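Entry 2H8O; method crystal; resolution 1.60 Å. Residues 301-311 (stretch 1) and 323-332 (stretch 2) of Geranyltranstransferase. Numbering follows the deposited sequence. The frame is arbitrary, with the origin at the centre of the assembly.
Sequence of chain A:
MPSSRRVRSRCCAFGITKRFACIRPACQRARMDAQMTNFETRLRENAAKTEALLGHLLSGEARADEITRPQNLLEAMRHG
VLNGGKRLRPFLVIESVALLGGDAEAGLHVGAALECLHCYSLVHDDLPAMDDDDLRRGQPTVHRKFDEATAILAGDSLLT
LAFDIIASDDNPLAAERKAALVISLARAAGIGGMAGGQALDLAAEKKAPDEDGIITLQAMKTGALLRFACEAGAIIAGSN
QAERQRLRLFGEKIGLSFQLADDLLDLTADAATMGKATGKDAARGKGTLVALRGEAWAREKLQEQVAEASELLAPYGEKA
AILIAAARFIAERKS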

# COMPACT_ATOMS: atom_id res chain seq x y z
N LYS A 301 -17.09 21.76 22.95
CA LYS A 301 -15.99 20.79 22.83
C LYS A 301 -14.99 21.20 21.74
O LYS A 301 -13.79 21.06 21.93
N LEU A 302 -15.49 21.73 20.63
CA LEU A 302 -14.61 22.29 19.58
C LEU A 302 -13.72 23.38 20.13
O LEU A 302 -12.52 23.41 19.90
N GLN A 303 -14.33 24.32 20.85
CA GLN A 303 -13.62 25.42 21.46
C GLN A 303 -12.54 24.90 22.42
O GLN A 303 -11.43 25.42 22.45
N GLU A 304 -12.89 23.88 23.21
CA GLU A 304 -11.95 23.25 24.14
C GLU A 304 -10.76 22.65 23.42
O GLU A 304 -9.62 22.83 23.83
N GLN A 305 -11.03 21.92 22.34
CA GLN A 305 -9.98 21.25 21.56
C GLN A 305 -9.01 22.23 20.90
O GLN A 305 -7.81 21.94 20.82
N VAL A 306 -9.51 23.37 20.45
CA VAL A 306 -8.62 24.40 19.90
C VAL A 306 -7.73 24.96 21.00
O VAL A 306 -6.54 25.18 20.78
N ALA A 307 -8.30 25.19 22.18
CA ALA A 307 -7.53 25.67 23.31
C ALA A 307 -6.45 24.65 23.72
O ALA A 307 -5.30 25.02 23.96
N GLU A 308 -6.82 23.38 23.77
CA GLU A 308 -5.88 22.31 24.11
C GLU A 308 -4.78 22.19 23.07
O GLU A 308 -3.61 22.00 23.43
N ALA A 309 -5.16 22.27 21.80
CA ALA A 309 -4.21 22.22 20.69
C ALA A 309 -3.18 23.34 20.81
O ALA A 309 -1.97 23.13 20.68
N SER A 310 -3.67 24.54 21.08
CA SER A 310 -2.82 25.71 21.24
C SER A 310 -1.86 25.60 22.43
O SER A 310 -0.69 25.99 22.35
N GLU A 311 -2.36 25.06 23.54
CA GLU A 311 -1.53 24.89 24.71
C GLU A 311 -0.39 23.90 24.45
O GLU A 311 0.72 24.07 24.97
N LEU A 323 0.49 26.68 12.79
CA LEU A 323 -0.24 25.47 13.20
C LEU A 323 -1.40 25.78 14.14
O LEU A 323 -2.44 25.14 14.07
N ILE A 324 -1.21 26.76 15.02
CA ILE A 324 -2.30 27.18 15.91
C ILE A 324 -3.44 27.78 15.08
O ILE A 324 -4.62 27.50 15.35
N ALA A 325 -3.10 28.54 14.04
CA ALA A 325 -4.10 29.11 13.11
C ALA A 325 -4.86 28.00 12.38
O ALA A 325 -6.05 28.14 12.13
N ALA A 326 -4.16 26.92 12.04
CA ALA A 326 -4.81 25.78 11.41
C ALA A 326 -5.86 25.19 12.34
O ALA A 326 -6.96 24.88 11.92
N ALA A 327 -5.51 25.04 13.61
CA ALA A 327 -6.46 24.50 14.58
C ALA A 327 -7.71 25.38 14.63
O ALA A 327 -8.83 24.88 14.61
N ARG A 328 -7.51 26.69 14.67
CA ARG A 328 -8.64 27.62 14.72
C ARG A 328 -9.45 27.61 13.42
O ARG A 328 -10.67 27.65 13.47
N PHE A 329 -8.79 27.52 12.27
CA PHE A 329 -9.50 27.48 10.98
C PHE A 329 -10.40 26.25 10.89
O PHE A 329 -11.58 26.35 10.54
N ILE A 330 -9.80 25.10 11.18
CA ILE A 330 -10.49 23.81 11.15
C ILE A 330 -11.71 23.87 12.06
O ILE A 330 -12.83 23.55 11.64
N ALA A 331 -11.49 24.32 13.29
CA ALA A 331 -12.50 24.22 14.34
C ALA A 331 -13.67 25.16 14.13
O ALA A 331 -14.74 24.93 14.70
N GLU A 332 -13.48 26.21 13.33
CA GLU A 332 -14.52 27.20 13.08
C GLU A 332 -14.69 27.48 11.59
O GLU A 332 -15.27 26.67 10.87

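Small side chains let two antiparallel helices approach closely, and this pair from Geranyltranstransferase is a compact example: the axes come within 9.3 Å at 173°, and the contact buries 353 Å². At its centre Val306 (chi1 t) points toward the partner helix and lies over Ala327 and Ala331. Its CG2 is 3.6 Å from Ala327 O, so the methyl packs against the partner's backbone. Alanine offers nothing beyond CB, and here the CA atoms of Val306 and Ala327 are only 5.7 Å apart. One turn along, Ala309 CB meets Ala327 CB at 4.0 Å, a contact of methyl against methyl. In the other direction Leu302, with chi1 between wells at -96° and chi2 t, reaches Ala331, its CD2 3.9 Å from Ala331 CB.

Outward from this centre, Ile324 (m, t) leaves its backbone sideways, yet its CG2 comes 3.5 Å from Ser310 OG. That contact is van der Waals in nature; the hydroxyl of Ser310 (m) instead donates to its own helix, OG to Val306 O at 2.8 Å, which satisfies it beside an apolar neighbour. At the edge, Arg328 leaves its helix sideways (chi1 between wells at -147°), and its NH1 lies 3.3 Å from Glu332 OE1 in a salt bridge of charges alone. No hydrogen bond joins the two stretches.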

# COMPACT_ATOMS: atom_id res chain seq x y z
CB LYS A 301 -16.55 19.38 22.59
CG LYS A 301 -15.51 18.25 22.50
CD LYS A 301 -14.60 18.15 23.74
CE LYS A 301 -15.29 17.55 24.96
NZ LYS A 301 -15.20 16.06 25.00
CB LEU A 302 -15.42 22.90 18.43
CG LEU A 302 -15.72 22.09 17.19
CD1 LEU A 302 -16.54 22.95 16.24
CD2 LEU A 302 -14.42 21.61 16.52
CB GLN A 303 -14.61 26.31 22.22
CG GLN A 303 -14.24 27.77 22.32
CD GLN A 303 -15.30 28.60 23.05
OE1 GLN A 303 -16.25 28.06 23.63
NE2 GLN A 303 -15.14 29.92 23.02
CB GLU A 304 -12.64 22.15 24.95
CG GLU A 304 -13.61 22.63 26.01
CD GLU A 304 -14.42 21.49 26.64
OE1 GLU A 304 -13.98 20.32 26.56
OE2 GLU A 304 -15.50 21.78 27.21
CB GLN A 305 -10.59 20.31 20.52
CG GLN A 305 -11.12 19.05 21.15
CD GLN A 305 -12.12 18.33 20.31
OE1 GLN A 305 -12.42 18.73 19.18
NE2 GLN A 305 -12.66 17.24 20.84
CB VAL A 306 -9.40 25.58 19.24
CG1 VAL A 306 -8.45 26.70 18.90
CG2 VAL A 306 -10.12 25.10 18.00
CB ALA A 307 -8.46 25.95 24.49
CB GLU A 308 -6.61 20.98 24.24
CG GLU A 308 -7.51 20.91 25.46
CD GLU A 308 -8.41 19.72 25.47
OE1 GLU A 308 -8.42 18.96 24.47
OE2 GLU A 308 -9.10 19.51 26.48
CB ALA A 309 -4.95 22.31 19.35
CB SER A 310 -3.68 26.96 21.39
OG SER A 310 -4.52 27.09 20.26
CB GLU A 311 -2.39 24.45 25.90
CG GLU A 311 -1.76 24.65 27.24
CD GLU A 311 -2.74 24.46 28.42
OE1 GLU A 311 -2.28 24.24 29.56
OE2 GLU A 311 -3.99 24.51 28.20
CB LEU A 323 0.68 24.45 13.84
CG LEU A 323 1.50 23.65 12.83
CD1 LEU A 323 2.60 22.87 13.54
CD2 LEU A 323 0.61 22.73 11.97
CB ILE A 324 -1.79 28.13 17.00
CG1 ILE A 324 -0.96 27.31 17.99
CG2 ILE A 324 -2.95 28.84 17.72
CD1 ILE A 324 -0.25 28.14 19.01
CB ALA A 325 -3.45 30.05 12.12
CB ALA A 326 -3.79 24.73 11.01
CB ALA A 327 -5.81 24.37 15.98
CB ARG A 328 -8.16 29.03 15.04
CG ARG A 328 -9.15 29.83 15.87
CD ARG A 328 -8.51 31.05 16.50
NE ARG A 328 -8.15 32.08 15.53
CZ ARG A 328 -8.98 33.00 15.04
NH1 ARG A 328 -10.27 33.02 15.39
NH2 ARG A 328 -8.54 33.90 14.19
CB PHE A 329 -8.54 27.46 9.80
CG PHE A 329 -9.20 27.16 8.46
CD1 PHE A 329 -9.88 28.16 7.77
CD2 PHE A 329 -9.14 25.88 7.92
CE1 PHE A 329 -10.49 27.88 6.54
CE2 PHE A 329 -9.75 25.59 6.68
CZ PHE A 329 -10.42 26.60 5.99
CB ILE A 330 -9.57 22.67 11.62
CG1 ILE A 330 -8.49 22.40 10.57
CG2 ILE A 330 -10.36 21.39 11.88
CD1 ILE A 330 -7.35 21.54 11.08
CB ALA A 331 -11.87 24.48 15.70
CB GLU A 332 -14.21 28.50 13.84
CG GLU A 332 -13.37 29.53 13.08
CD GLU A 332 -12.82 30.63 13.98
OE1 GLU A 332 -12.58 31.75 13.47
OE2 GLU A 332 -12.62 30.39 15.20